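Local coordinates for protein cytochrome c (Pseudomonas aeruginosa, PDB 6RTE) that oxidises dihydro-heme d1 in the biosynthesis of heme d1, pairing a heme c domain with an eight-bladed beta-propeller, at residues V128-F142 and Y205-R217. Numbering follows the deposited sequence.
Sequences VQPHPLATLPSRPRF and YDLYNLKVVAEVR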
loop_
_atom_site.group_PDB
_atom_site.type_symbol
_atom_site.label_atom_id
_atom_site.label_comp_id
_atom_site.label_asym_id
_atom_site.label_seq_id
_atom_site.Cartn_x
_atom_site.Cartn_y
_atom_site.Cartn_z
ATOM N N VAL A 128 -21.706 -4.975 2.338
ATOM C CA VAL A 128 -22.156 -6.069 3.199
ATOM C C VAL A 128 -21.664 -5.787 4.611
ATOM O O VAL A 128 -20.671 -5.081 4.812
ATOM C CB VAL A 128 -21.664 -7.452 2.715
ATOM C CG1 VAL A 128 -22.364 -7.842 1.406
ATOM C CG2 VAL A 128 -20.153 -7.461 2.529
ATOM N N GLN A 129 -22.374 -6.334 5.598
ATOM C CA GLN A 129 -22.101 -6.042 7.009
ATOM C C GLN A 129 -22.306 -7.304 7.832
ATOM O O GLN A 129 -23.299 -7.437 8.555
ATOM C CB GLN A 129 -23.012 -4.928 7.525
ATOM C CG GLN A 129 -22.779 -3.552 6.960
ATOM C CD GLN A 129 -23.648 -2.527 7.659
ATOM O OE1 GLN A 129 -23.388 -2.154 8.797
ATOM N NE2 GLN A 129 -24.709 -2.104 6.986
ATOM N N PRO A 130 -21.377 -8.251 7.749
ATOM C CA PRO A 130 -21.589 -9.529 8.459
ATOM C C PRO A 130 -21.622 -9.410 9.976
ATOM O O PRO A 130 -22.324 -10.192 10.622
ATOM C CB PRO A 130 -20.405 -10.391 7.983
ATOM C CG PRO A 130 -19.415 -9.448 7.436
ATOM C CD PRO A 130 -20.181 -8.282 6.886
ATOM N N HIS A 131 -20.878 -8.476 10.563
ATOM C CA HIS A 131 -20.820 -8.318 12.023
ATOM C C HIS A 131 -20.770 -6.835 12.353
ATOM O O HIS A 131 -19.699 -6.273 12.620
ATOM C CB HIS A 131 -19.604 -9.044 12.612
ATOM C CG HIS A 131 -19.570 -10.511 12.312
ATOM N ND1 HIS A 131 -18.803 -11.041 11.299
ATOM C CD2 HIS A 131 -20.212 -11.556 12.883
ATOM C CE1 HIS A 131 -18.973 -12.351 11.258
ATOM N NE2 HIS A 131 -19.818 -12.690 12.214
ATOM N N PRO A 132 -21.918 -6.160 12.345
ATOM C CA PRO A 132 -21.931 -4.724 12.656
ATOM C C PRO A 132 -21.352 -4.441 14.036
ATOM O O PRO A 132 -21.617 -5.160 15.004
ATOM C CB PRO A 132 -23.422 -4.355 12.585
ATOM C CG PRO A 132 -24.074 -5.472 11.784
ATOM C CD PRO A 132 -23.271 -6.695 12.078
ATOM N N LEU A 133 -20.563 -3.361 14.123
ATOM C CA LEU A 133 -19.918 -3.007 15.386
ATOM C C LEU A 133 -20.923 -2.794 16.507
ATOM O O LEU A 133 -20.633 -3.094 17.672
ATOM C CB LEU A 133 -19.083 -1.745 15.214
ATOM C CG LEU A 133 -17.717 -1.912 14.560
ATOM C CD1 LEU A 133 -17.123 -0.511 14.402
ATOM C CD2 LEU A 133 -16.824 -2.818 15.374
ATOM N N ALA A 134 -22.098 -2.251 16.190
ATOM C CA ALA A 134 -23.121 -2.060 17.221
ATOM C C ALA A 134 -23.488 -3.366 17.909
ATOM O O ALA A 134 -23.944 -3.351 19.062
ATOM C CB ALA A 134 -24.372 -1.423 16.612
ATOM N N THR A 135 -23.309 -4.502 17.231
ATOM C CA THR A 135 -23.691 -5.795 17.784
ATOM C C THR A 135 -22.542 -6.521 18.472
ATOM O O THR A 135 -22.750 -7.622 18.981
ATOM C CB THR A 135 -24.255 -6.716 16.689
ATOM O OG1 THR A 135 -23.202 -7.077 15.782
ATOM C CG2 THR A 135 -25.387 -6.031 15.920
ATOM N N LEU A 136 -21.344 -5.944 18.491
ATOM C CA LEU A 136 -20.209 -6.669 19.032
ATOM C C LEU A 136 -19.741 -6.052 20.344
ATOM O O LEU A 136 -19.695 -4.822 20.466
ATOM C CB LEU A 136 -19.036 -6.670 18.047
ATOM C CG LEU A 136 -19.221 -7.402 16.714
ATOM C CD1 LEU A 136 -18.062 -7.083 15.798
ATOM C CD2 LEU A 136 -19.339 -8.908 16.918
ATOM N N PRO A 137 -19.344 -6.870 21.316
ATOM C CA PRO A 137 -18.733 -6.313 22.531
ATOM C C PRO A 137 -17.421 -5.620 22.199
ATOM O O PRO A 137 -16.847 -5.795 21.113
ATOM C CB PRO A 137 -18.537 -7.539 23.437
ATOM C CG PRO A 137 -18.598 -8.727 22.546
ATOM C CD PRO A 137 -19.299 -8.344 21.273
ATOM N N SER A 138 -16.964 -4.779 23.124
ATOM C CA SER A 138 -15.806 -3.920 22.877
ATOM C C SER A 138 -14.583 -4.360 23.682
ATOM O O SER A 138 -13.720 -3.546 24.016
ATOM C CB SER A 138 -16.158 -2.463 23.167
ATOM O OG SER A 138 -16.952 -1.926 22.112
ATOM N N ARG A 139 -14.489 -5.635 23.960
ATOM C CA ARG A 139 -13.417 -6.213 24.744
ATOM C C ARG A 139 -12.582 -7.141 23.869
ATOM O O ARG A 139 -13.146 -7.914 23.098
ATOM C CB ARG A 139 -14.021 -6.999 25.918
ATOM C CG ARG A 139 -13.123 -8.027 26.553
ATOM C CD ARG A 139 -13.875 -8.833 27.609
ATOM N NE ARG A 139 -12.935 -9.447 28.540
ATOM C CZ ARG A 139 -12.665 -8.986 29.760
ATOM N NH1 ARG A 139 -13.283 -7.912 30.239
ATOM N NH2 ARG A 139 -11.774 -9.617 30.508
ATOM N N PRO A 140 -11.251 -7.082 23.950
ATOM C CA PRO A 140 -10.446 -8.095 23.252
ATOM C C PRO A 140 -10.832 -9.493 23.706
ATOM O O PRO A 140 -10.894 -9.782 24.904
ATOM C CB PRO A 140 -9.006 -7.741 23.635
ATOM C CG PRO A 140 -9.053 -6.275 23.952
ATOM C CD PRO A 140 -10.404 -6.068 24.602
ATOM N N ARG A 141 -11.115 -10.359 22.740
ATOM C CA ARG A 141 -11.471 -11.742 23.029
ATOM C C ARG A 141 -10.265 -12.612 23.348
ATOM O O ARG A 141 -10.435 -13.785 23.696
ATOM C CB ARG A 141 -12.227 -12.340 21.841
ATOM C CG ARG A 141 -13.693 -11.960 21.779
ATOM C CD ARG A 141 -14.330 -12.601 20.562
ATOM N NE ARG A 141 -15.758 -12.856 20.729
ATOM C CZ ARG A 141 -16.262 -13.854 21.447
ATOM N NH1 ARG A 141 -15.456 -14.690 22.091
ATOM N NH2 ARG A 141 -17.577 -14.010 21.528
ATOM N N PHE A 142 -9.065 -12.055 23.272
ATOM C CA PHE A 142 -7.820 -12.790 23.425
ATOM C C PHE A 142 -7.028 -12.176 24.570
ATOM O O PHE A 142 -7.365 -11.105 25.083
ATOM C CB PHE A 142 -7.016 -12.731 22.124
ATOM C CG PHE A 142 -6.959 -11.358 21.535
ATOM C CD1 PHE A 142 -6.068 -10.418 22.021
ATOM C CD2 PHE A 142 -7.828 -10.987 20.519
ATOM C CE1 PHE A 142 -6.026 -9.153 21.503
ATOM C CE2 PHE A 142 -7.788 -9.734 19.993
ATOM C CZ PHE A 142 -6.891 -8.802 20.481
ATOM N N TYR A 205 -12.087 -4.711 9.579
ATOM C CA TYR A 205 -11.861 -5.862 10.441
ATOM C C TYR A 205 -11.708 -5.390 11.876
ATOM O O TYR A 205 -10.941 -4.462 12.146
ATOM C CB TYR A 205 -10.611 -6.627 9.996
ATOM C CG TYR A 205 -10.388 -7.945 10.694
ATOM C CD1 TYR A 205 -11.015 -9.097 10.247
ATOM C CD2 TYR A 205 -9.527 -8.042 11.777
ATOM C CE1 TYR A 205 -10.800 -10.317 10.868
ATOM C CE2 TYR A 205 -9.310 -9.264 12.410
ATOM C CZ TYR A 205 -9.951 -10.389 11.945
ATOM O OH TYR A 205 -9.745 -11.589 12.545
ATOM N N ASP A 206 -12.426 -6.036 12.789
ATOM C CA ASP A 206 -12.404 -5.710 14.210
ATOM C C ASP A 206 -11.399 -6.625 14.898
ATOM O O ASP A 206 -11.657 -7.818 15.076
ATOM C CB ASP A 206 -13.796 -5.875 14.810
ATOM C CG ASP A 206 -13.826 -5.605 16.313
ATOM O OD1 ASP A 206 -12.791 -5.205 16.890
ATOM O OD2 ASP A 206 -14.901 -5.808 16.907
ATOM N N LEU A 207 -10.245 -6.069 15.282
ATOM C CA LEU A 207 -9.206 -6.894 15.894
ATOM C C LEU A 207 -9.646 -7.452 17.235
ATOM O O LEU A 207 -9.245 -8.569 17.599
ATOM C CB LEU A 207 -7.915 -6.092 16.055
ATOM C CG LEU A 207 -7.156 -5.767 14.763
ATOM C CD1 LEU A 207 -6.116 -4.676 15.011
ATOM C CD2 LEU A 207 -6.503 -7.023 14.197
ATOM N N TYR A 208 -10.464 -6.710 17.990
ATOM C CA TYR A 208 -10.873 -7.204 19.302
ATOM C C TYR A 208 -11.737 -8.457 19.190
ATOM O O TYR A 208 -11.619 -9.375 20.011
ATOM C CB TYR A 208 -11.642 -6.139 20.087
ATOM C CG TYR A 208 -10.810 -4.997 20.603
ATOM C CD1 TYR A 208 -9.473 -4.869 20.263
ATOM C CD2 TYR A 208 -11.375 -4.033 21.430
ATOM C CE1 TYR A 208 -8.719 -3.808 20.712
ATOM C CE2 TYR A 208 -10.626 -2.969 21.895
ATOM C CZ TYR A 208 -9.297 -2.864 21.535
ATOM O OH TYR A 208 -8.541 -1.814 21.988
ATOM N N ASN A 209 -12.627 -8.505 18.214
ATOM C CA ASN A 209 -13.510 -9.659 18.063
ATOM C C ASN A 209 -13.070 -10.605 16.961
ATOM O O ASN A 209 -13.713 -11.639 16.761
ATOM C CB ASN A 209 -14.942 -9.187 17.814
ATOM C CG ASN A 209 -15.585 -8.619 19.080
ATOM O OD1 ASN A 209 -16.016 -9.362 19.949
ATOM N ND2 ASN A 209 -15.617 -7.296 19.185
ATOM N N LEU A 210 -11.970 -10.293 16.273
ATOM C CA LEU A 210 -11.434 -11.120 15.198
ATOM C C LEU A 210 -12.524 -11.454 14.181
ATOM O O LEU A 210 -12.760 -12.610 13.828
ATOM C CB LEU A 210 -10.773 -12.382 15.762
ATOM C CG LEU A 210 -9.658 -12.076 16.781
ATOM C CD1 LEU A 210 -9.138 -13.350 17.442
ATOM C CD2 LEU A 210 -8.502 -11.303 16.133
ATOM N N LYS A 211 -13.189 -10.407 13.696
ATOM C CA LYS A 211 -14.310 -10.563 12.776
ATOM C C LYS A 211 -14.294 -9.481 11.716
ATOM O O LYS A 211 -13.937 -8.328 11.995
ATOM C CB LYS A 211 -15.648 -10.505 13.530
ATOM C CG LYS A 211 -15.983 -11.786 14.291
ATOM C CD LYS A 211 -17.215 -11.595 15.150
ATOM C CE LYS A 211 -17.545 -12.871 15.918
ATOM N NZ LYS A 211 -17.715 -14.008 14.978
ATOM N N VAL A 212 -14.677 -9.856 10.492
ATOM C CA VAL A 212 -14.986 -8.879 9.467
ATOM C C VAL A 212 -16.262 -8.147 9.862
ATOM O O VAL A 212 -17.295 -8.772 10.123
ATOM C CB VAL A 212 -15.141 -9.559 8.092
ATOM C CG1 VAL A 212 -15.562 -8.555 7.048
ATOM C CG2 VAL A 212 -13.848 -10.258 7.673
ATOM N N VAL A 213 -16.190 -6.820 9.902
ATOM C CA VAL A 213 -17.336 -5.981 10.258
ATOM C C VAL A 213 -18.156 -5.631 9.020
ATOM O O VAL A 213 -19.385 -5.769 9.007
ATOM C CB VAL A 213 -16.837 -4.700 10.962
ATOM C CG1 VAL A 213 -17.970 -3.675 11.107
ATOM C CG2 VAL A 213 -16.219 -5.043 12.319
ATOM N N ALA A 214 -17.482 -5.153 7.981
ATOM C CA ALA A 214 -18.162 -4.709 6.778
ATOM C C ALA A 214 -17.192 -4.761 5.608
ATOM O O ALA A 214 -15.969 -4.772 5.787
ATOM C CB ALA A 214 -18.716 -3.288 6.948
ATOM N N GLU A 215 -17.763 -4.778 4.404
ATOM C CA GLU A 215 -17.001 -4.627 3.181
ATOM C C GLU A 215 -17.840 -3.841 2.181
ATOM O O GLU A 215 -19.073 -3.902 2.189
ATOM C CB GLU A 215 -16.613 -5.970 2.548
ATOM C CG GLU A 215 -15.807 -6.895 3.461
ATOM C CD GLU A 215 -15.270 -8.097 2.697
ATOM O OE1 GLU A 215 -16.036 -9.074 2.520
ATOM O OE2 GLU A 215 -14.099 -8.044 2.246
ATOM N N VAL A 216 -17.156 -3.108 1.311
ATOM C CA VAL A 216 -17.811 -2.337 0.269
ATOM C C VAL A 216 -16.842 -2.289 -0.902
ATOM O O VAL A 216 -15.624 -2.379 -0.728
ATOM C CB VAL A 216 -18.233 -0.935 0.774
ATOM C CG1 VAL A 216 -17.050 0.024 0.908
ATOM C CG2 VAL A 216 -19.326 -0.329 -0.112
ATOM N N ARG A 217 -17.392 -2.216 -2.106
ATOM C CA ARG A 217 -16.580 -2.035 -3.302
ATOM C C ARG A 217 -16.634 -0.561 -3.674
ATOM O O ARG A 217 -17.655 -0.076 -4.178
ATOM C CB ARG A 217 -17.039 -2.902 -4.463
ATOM C CG ARG A 217 -16.011 -2.853 -5.608
ATOM C CD ARG A 217 -16.378 -3.743 -6.806
ATOM N NE ARG A 217 -15.204 -3.881 -7.652
ATOM C CZ ARG A 217 -15.168 -4.542 -8.801
ATOM N NH1 ARG A 217 -16.253 -5.127 -9.268
ATOM N NH2 ARG A 217 -14.027 -4.606 -9.472
HETATM O O HOH W 1 -15.452 -8.640 22.469
HETATM O O HOH W 2 -17.235 -11.501 18.953
#
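Linker 128-142, which joins the helical heme c part of the chain to the propeller, packs along edge strand 211-217 of one blade and over the turn before it, held by a few backbone and side-chain hydrogen bonds and by proline and leucine packing. Val128 and Glu215 form a single antiparallel hydrogen-bonded pair, with Val128 N to Glu215 O at 2.8 Å. Pro130 has no N-H to offer Val213 O, and His131 N reaches that oxygen only weakly; the firmer bond comes from the side chain, His131 ND1 donating to Val212 O at 3.0 Å, the oxygen lying in the ring plane. The aliphatic CD of Lys211 covers one face of this imidazole in a CH-pi contact. Strand 211-217 is the outermost strand of its blade in the eight-bladed beta-propeller, and a classic bulge sets Val213 and Ala214 together opposite Leu204 of strand 201-206. Leu133 CD2 meets Val213 CG2 at 3.8 Å, branched apolar side chains that pack where the 3-10 segment 133-135 begins. In the turn 206-211, Asn209 suits its place because one amide does several jobs: ND2 donates to Pro137 O at 2.7 Å and to Asp206 OD2 at 2.8 Å, while OD1 accepts from two waters that lead to Arg139 O and Arg141 NE. Asp206, also salt-bridged to Arg191, closes an Asx turn onto Tyr208 N. Pro140 CG lies 3.9 Å from the Tyr208 ring centroid, a CH-pi contact in which the puckered proline sets a C-H over the flat phenol. Beyond it Arg141 N bonds Tyr208 O at 2.9 Å, and Phe142 (chi1 46°) turns its ring edge to Leu207 O.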